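Local coordinates for protein CRISPR-associated endonuclease Cas2 2 (Thermus thermophilus, PDB 1ZPW) that belongs to the Cas2 family of metal-dependent CRISPR-associated RNA endonucleases and forms a homodimer that joins a Cas1 homodimer in adaptive immunity, at residues L46-L49 and R50-R54; R17-K20 and L21-L25. All coordinates share one frame; numbering follows the deposited sequence. Where two conformers were deposited one is given.

Contact 1: L46-L49 and R50-R54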
loop_
_atom_site.group_PDB
_atom_site.type_symbol
_atom_site.label_atom_id
_atom_site.label_comp_id
_atom_site.label_asym_id
_atom_site.label_seq_id
_atom_site.Cartn_x
_atom_site.Cartn_y
_atom_site.Cartn_z
ATOM N N LEU A 46 -6.038 1.733 9.226
ATOM C CA LEU A 46 -5.177 0.561 8.961
ATOM C C LEU A 46 -6.011 -0.717 9.014
ATOM O O LEU A 46 -5.945 -1.566 8.122
ATOM C CB LEU A 46 -3.996 0.552 9.935
ATOM C CG LEU A 46 -3.045 -0.638 9.947
ATOM C CD1 LEU A 46 -2.467 -0.829 8.542
ATOM C CD2 LEU A 46 -1.958 -0.341 10.960
ATOM N N GLU A 47 -6.827 -0.855 10.059
ATOM C CA GLU A 47 -7.689 -2.019 10.176
ATOM C C GLU A 47 -8.647 -2.105 8.986
ATOM O O GLU A 47 -8.902 -3.178 8.481
ATOM C CB GLU A 47 -8.476 -1.911 11.483
ATOM C CG GLU A 47 -9.357 -3.106 11.706
ATOM C CD GLU A 47 -10.277 -2.955 12.902
ATOM O OE1 GLU A 47 -10.288 -3.880 13.715
ATOM O OE2 GLU A 47 -10.977 -1.927 13.011
ATOM N N ASP A 48 -9.172 -0.958 8.548
ATOM C CA ASP A 48 -10.102 -0.915 7.433
ATOM C C ASP A 48 -9.427 -1.371 6.138
ATOM O O ASP A 48 -9.998 -2.163 5.356
ATOM C CB ASP A 48 -10.636 0.502 7.249
ATOM C CG ASP A 48 -11.745 0.585 6.207
ATOM O OD1 ASP A 48 -11.599 1.343 5.223
ATOM O OD2 ASP A 48 -12.813 -0.070 6.304
ATOM N N LEU A 49 -8.212 -0.860 5.925
ATOM C CA LEU A 49 -7.409 -1.290 4.775
ATOM C C LEU A 49 -7.192 -2.811 4.800
ATOM O O LEU A 49 -7.406 -3.476 3.781
ATOM C CB LEU A 49 -6.075 -0.521 4.734
ATOM C CG LEU A 49 -5.128 -0.726 3.534
ATOM C CD1 LEU A 49 -4.100 0.416 3.487
ATOM C CD2 LEU A 49 -4.413 -2.037 3.579
ATOM N N ARG A 50 -6.763 -3.356 5.940
ATOM C CA ARG A 50 -6.559 -4.810 6.015
ATOM C C ARG A 50 -7.819 -5.590 5.745
ATOM O O ARG A 50 -7.808 -6.567 4.972
ATOM C CB ARG A 50 -6.013 -5.238 7.358
ATOM C CG ARG A 50 -4.619 -4.756 7.663
ATOM C CD ARG A 50 -3.992 -5.601 8.763
ATOM N NE ARG A 50 -4.966 -5.645 9.855
ATOM C CZ ARG A 50 -4.937 -4.861 10.930
ATOM N NH1 ARG A 50 -5.932 -4.942 11.819
ATOM N NH2 ARG A 50 -3.922 -4.024 11.158
ATOM N N ARG A 51 -8.920 -5.160 6.366
ATOM C CA ARG A 51 -10.190 -5.833 6.206
ATOM C C ARG A 51 -10.617 -5.884 4.743
ATOM O O ARG A 51 -11.045 -6.941 4.254
ATOM C CB ARG A 51 -11.243 -5.129 7.069
ATOM C CG ARG A 51 -12.704 -5.403 6.768
ATOM C CD ARG A 51 -13.710 -4.371 7.397
ATOM N NE ARG A 51 -13.336 -3.852 8.722
ATOM C CZ ARG A 51 -13.336 -4.573 9.856
ATOM N NH1 ARG A 51 -12.976 -4.029 11.017
ATOM N NH2 ARG A 51 -13.685 -5.852 9.819
ATOM N N ARG A 52 -10.451 -4.767 4.038
ATOM C CA ARG A 52 -10.870 -4.681 2.643
ATOM C C ARG A 52 -9.878 -5.404 1.743
ATOM O O ARG A 52 -10.297 -6.017 0.761
ATOM C CB ARG A 52 -11.059 -3.207 2.256
ATOM C CG ARG A 52 -12.227 -2.571 3.052
ATOM C CD ARG A 52 -12.525 -1.133 2.776
ATOM N NE ARG A 52 -13.072 -0.921 1.439
ATOM C CZ ARG A 52 -13.120 0.280 0.856
ATOM N NH1 ARG A 52 -12.655 1.358 1.493
ATOM N NH2 ARG A 52 -13.621 0.404 -0.363
ATOM N N ALA A 53 -8.588 -5.330 2.065
ATOM C CA ALA A 53 -7.575 -6.016 1.245
ATOM C C ALA A 53 -7.787 -7.529 1.341
ATOM O O ALA A 53 -7.731 -8.240 0.354
ATOM C CB ALA A 53 -6.162 -5.637 1.685
ATOM N N ARG A 54 -8.139 -7.990 2.534
ATOM C CA ARG A 54 -8.396 -9.414 2.718
ATOM C C ARG A 54 -9.528 -9.958 1.862
ATOM O O ARG A 54 -9.505 -11.143 1.495
ATOM C CB ARG A 54 -8.725 -9.662 4.170
ATOM C CG ARG A 54 -7.561 -9.608 5.073
ATOM C CD ARG A 54 -8.049 -9.845 6.498
ATOM N NE ARG A 54 -7.049 -9.600 7.510
ATOM C CZ ARG A 54 -6.086 -10.450 7.792
ATOM N NH1 ARG A 54 -5.975 -11.590 7.119
ATOM N NH2 ARG A 54 -5.223 -10.162 8.743
#
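Arg50 packs back on Leu46 and Glu47 of the preceding helical turn. Its CG lies anti to the carbonyl carbon, which starts the chain back toward that turn, and Arg50 CG packs 3.5 Å from Leu46 O. One face of the Arg50 guanidinium then lies over Glu47 CA, which sits toward the rim, and Arg50 NH2 comes 3.7 Å from Leu46 CG. In one of two Arg51 conformers Glu47 and Arg51 form a salt bridge, with Glu47 OE2 3.5 Å from Arg51 NH1. In that copy the carboxylate and guanidinium planes stand 60° apart, so the pair is not a flat two-pronged one. All this happens on helix 43-56, one of the two helices on the sheet of the ferredoxin-like Cas2 fold. Arg50 N donates a nearly straight bond to Leu46 O (2.9 Å), the first of four successive i to i+4 bonds here. Asp48 and Arg52 form a longer salt bridge: OD1 of Asp48 lies at the guanidinium edge, 3.9 Å from Arg52 NH1. Tyr28 OH hydrogen-bonds Asp48 OD1 and, weakly, Arg52 NH1, and so links the two. The Arg52 methylene CD also rests 3.6 Å from Asp48 OD1. On the buried side Leu49 CD2 approaches Ala53 CB at 4.4 Å. Leu49 also packs on Ile66 and Leu41 of the sheet.

Contact 2: R17-K20 and L21-L25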
loop_
_atom_site.group_PDB
_atom_site.type_symbol
_atom_site.label_atom_id
_atom_site.label_comp_id
_atom_site.label_asym_id
_atom_site.label_seq_id
_atom_site.Cartn_x
_atom_site.Cartn_y
_atom_site.Cartn_z
ATOM N N ARG A 17 -6.884 -9.238 -9.717
ATOM C CA ARG A 17 -6.743 -8.963 -8.283
ATOM C C ARG A 17 -5.854 -7.754 -8.059
ATOM O O ARG A 17 -6.133 -6.954 -7.181
ATOM C CB ARG A 17 -6.140 -10.151 -7.561
ATOM C CG ARG A 17 -7.085 -11.337 -7.532
ATOM C CD ARG A 17 -6.775 -12.309 -6.425
ATOM N NE ARG A 17 -5.403 -12.804 -6.463
ATOM C CZ ARG A 17 -4.994 -13.856 -7.183
ATOM N NH1 ARG A 17 -5.847 -14.515 -7.978
ATOM N NH2 ARG A 17 -3.725 -14.227 -7.131
ATOM N N ARG A 18 -4.810 -7.596 -8.873
ATOM C CA ARG A 18 -3.898 -6.465 -8.668
ATOM C C ARG A 18 -4.587 -5.131 -8.958
ATOM O O ARG A 18 -4.387 -4.149 -8.242
ATOM C CB ARG A 18 -2.658 -6.588 -9.555
ATOM C CG ARG A 18 -1.467 -5.739 -9.023
ATOM C CD ARG A 18 -0.274 -5.721 -10.011
ATOM N NE ARG A 18 0.028 -7.088 -10.369
ATOM C CZ ARG A 18 -0.207 -7.626 -11.556
ATOM N NH1 ARG A 18 0.015 -8.920 -11.716
ATOM N NH2 ARG A 18 -0.663 -6.876 -12.576
ATOM N N VAL A 19 -5.406 -5.110 -10.014
ATOM C CA VAL A 19 -6.133 -3.896 -10.380
ATOM C C VAL A 19 -7.083 -3.547 -9.227
ATOM O O VAL A 19 -7.170 -2.388 -8.813
ATOM C CB VAL A 19 -6.960 -4.114 -11.677
ATOM C CG1 VAL A 19 -7.937 -2.979 -11.829
ATOM C CG2 VAL A 19 -5.997 -4.163 -12.879
ATOM N N LYS A 20 -7.784 -4.564 -8.706
ATOM C CA LYS A 20 -8.720 -4.297 -7.604
ATOM C C LYS A 20 -8.007 -3.779 -6.356
ATOM O O LYS A 20 -8.484 -2.832 -5.686
ATOM C CB LYS A 20 -9.506 -5.556 -7.268
ATOM C CG LYS A 20 -10.467 -5.923 -8.409
ATOM C CD LYS A 20 -11.239 -7.171 -8.062
ATOM C CE LYS A 20 -12.083 -7.597 -9.231
ATOM N NZ LYS A 20 -12.745 -8.906 -8.908
ATOM N N LEU A 21 -6.839 -4.362 -6.068
ATOM C CA LEU A 21 -6.083 -3.928 -4.895
ATOM C C LEU A 21 -5.568 -2.502 -5.085
ATOM O O LEU A 21 -5.668 -1.701 -4.187
ATOM C CB LEU A 21 -4.927 -4.891 -4.597
ATOM C CG LEU A 21 -4.091 -4.444 -3.398
ATOM C CD1 LEU A 21 -4.906 -4.418 -2.095
ATOM C CD2 LEU A 21 -2.868 -5.333 -3.246
ATOM N N ALA A 22 -5.041 -2.180 -6.258
ATOM C CA ALA A 22 -4.600 -0.801 -6.507
ATOM C C ALA A 22 -5.730 0.205 -6.381
ATOM O O ALA A 22 -5.534 1.294 -5.835
ATOM C CB ALA A 22 -3.915 -0.676 -7.874
ATOM N N ASN A 23 -6.901 -0.144 -6.885
ATOM C CA ASN A 23 -8.047 0.740 -6.776
ATOM C C ASN A 23 -8.431 0.945 -5.325
ATOM O O ASN A 23 -8.772 2.063 -4.905
ATOM C CB ASN A 23 -9.222 0.192 -7.585
ATOM C CG ASN A 23 -9.004 0.294 -9.070
ATOM O OD1 ASN A 23 -8.250 1.159 -9.550
ATOM N ND2 ASN A 23 -9.666 -0.582 -9.830
ATOM N N LEU A 24 -8.346 -0.124 -4.535
ATOM C CA LEU A 24 -8.582 0.010 -3.092
ATOM C C LEU A 24 -7.573 0.956 -2.436
ATOM O O LEU A 24 -7.943 1.862 -1.680
ATOM C CB LEU A 24 -8.586 -1.371 -2.442
ATOM C CG LEU A 24 -8.592 -1.343 -0.914
ATOM C CD1 LEU A 24 -9.936 -0.787 -0.472
ATOM C CD2 LEU A 24 -8.329 -2.729 -0.325
ATOM N N LEU A 25 -6.287 0.764 -2.758
ATOM C CA LEU A 25 -5.247 1.570 -2.136
ATOM C C LEU A 25 -5.377 3.078 -2.433
ATOM O O LEU A 25 -5.018 3.892 -1.596
ATOM C CB LEU A 25 -3.850 1.047 -2.521
ATOM C CG LEU A 25 -3.573 -0.346 -1.917
ATOM C CD1 LEU A 25 -2.152 -0.799 -2.299
ATOM C CD2 LEU A 25 -3.694 -0.380 -0.374
#
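Asn23, in the conformer described, one of two, folds back over the carbonyl of Val19, one turn earlier in the helix. Asn23 CB lies 3.5 Å from Val19 O. The next atom, CG, is anti to the carbonyl carbon (chi1 -71°) and therefore beside the backbone N; Asn23 CG comes to 3.3 Å from Val19 O. At the tip of this copy, Asn23 ND2 is 3.2 Å from Val19 O, but the angle is too poor for a hydrogen bond. Asn23 ND2 also touches Val19 CG1 at 3.6 Å, where the two side chains lie side by side and point the same way. Asn23 OD1 is the more distant branch, 3.8 Å from Val19 O. What does bond Val19 O is the backbone N of Asn23, at 3.0 Å. Nearby, Leu21 CB packs 3.5 Å from Arg17 O, and its branched end continues toward Tyr10, Ile12 and Leu57. The polar ends of the arginines are held elsewhere: Arg17 by a salt bridge to Asp62, Arg18 by Ile12 O and Asp15. The helix is amphipathic: Val19 and Asn23 are exposed, Leu21 and Leu24 buried. It is the first helix of the ferredoxin-like Cas2 fold, and Arg18 lies near Asp11, the predicted catalytic magnesium ligand.

In the fold
From the N terminus, strand 4-11 leads into helix 15-26, where contact 2 lies. The chain then runs through strands 29-33 and 36-41 to helix 43-56, which holds contact 1, and goes on to strand 63-68. Each contact joins adjoining turns of one helix, so neither closes a long loop. They follow in series, without nesting or crossing. Their centres are about 12 Å apart, and the helices touch directly. Leu24 packs against Arg52 and Ala53, with Leu24 CD2 3.5 Å from Ala53 N; Leu25 meets Leu49. Contact 2 joins this interface to strand 4-11 through Tyr10, and contact 1 joins it to strands 36-41 and 63-68.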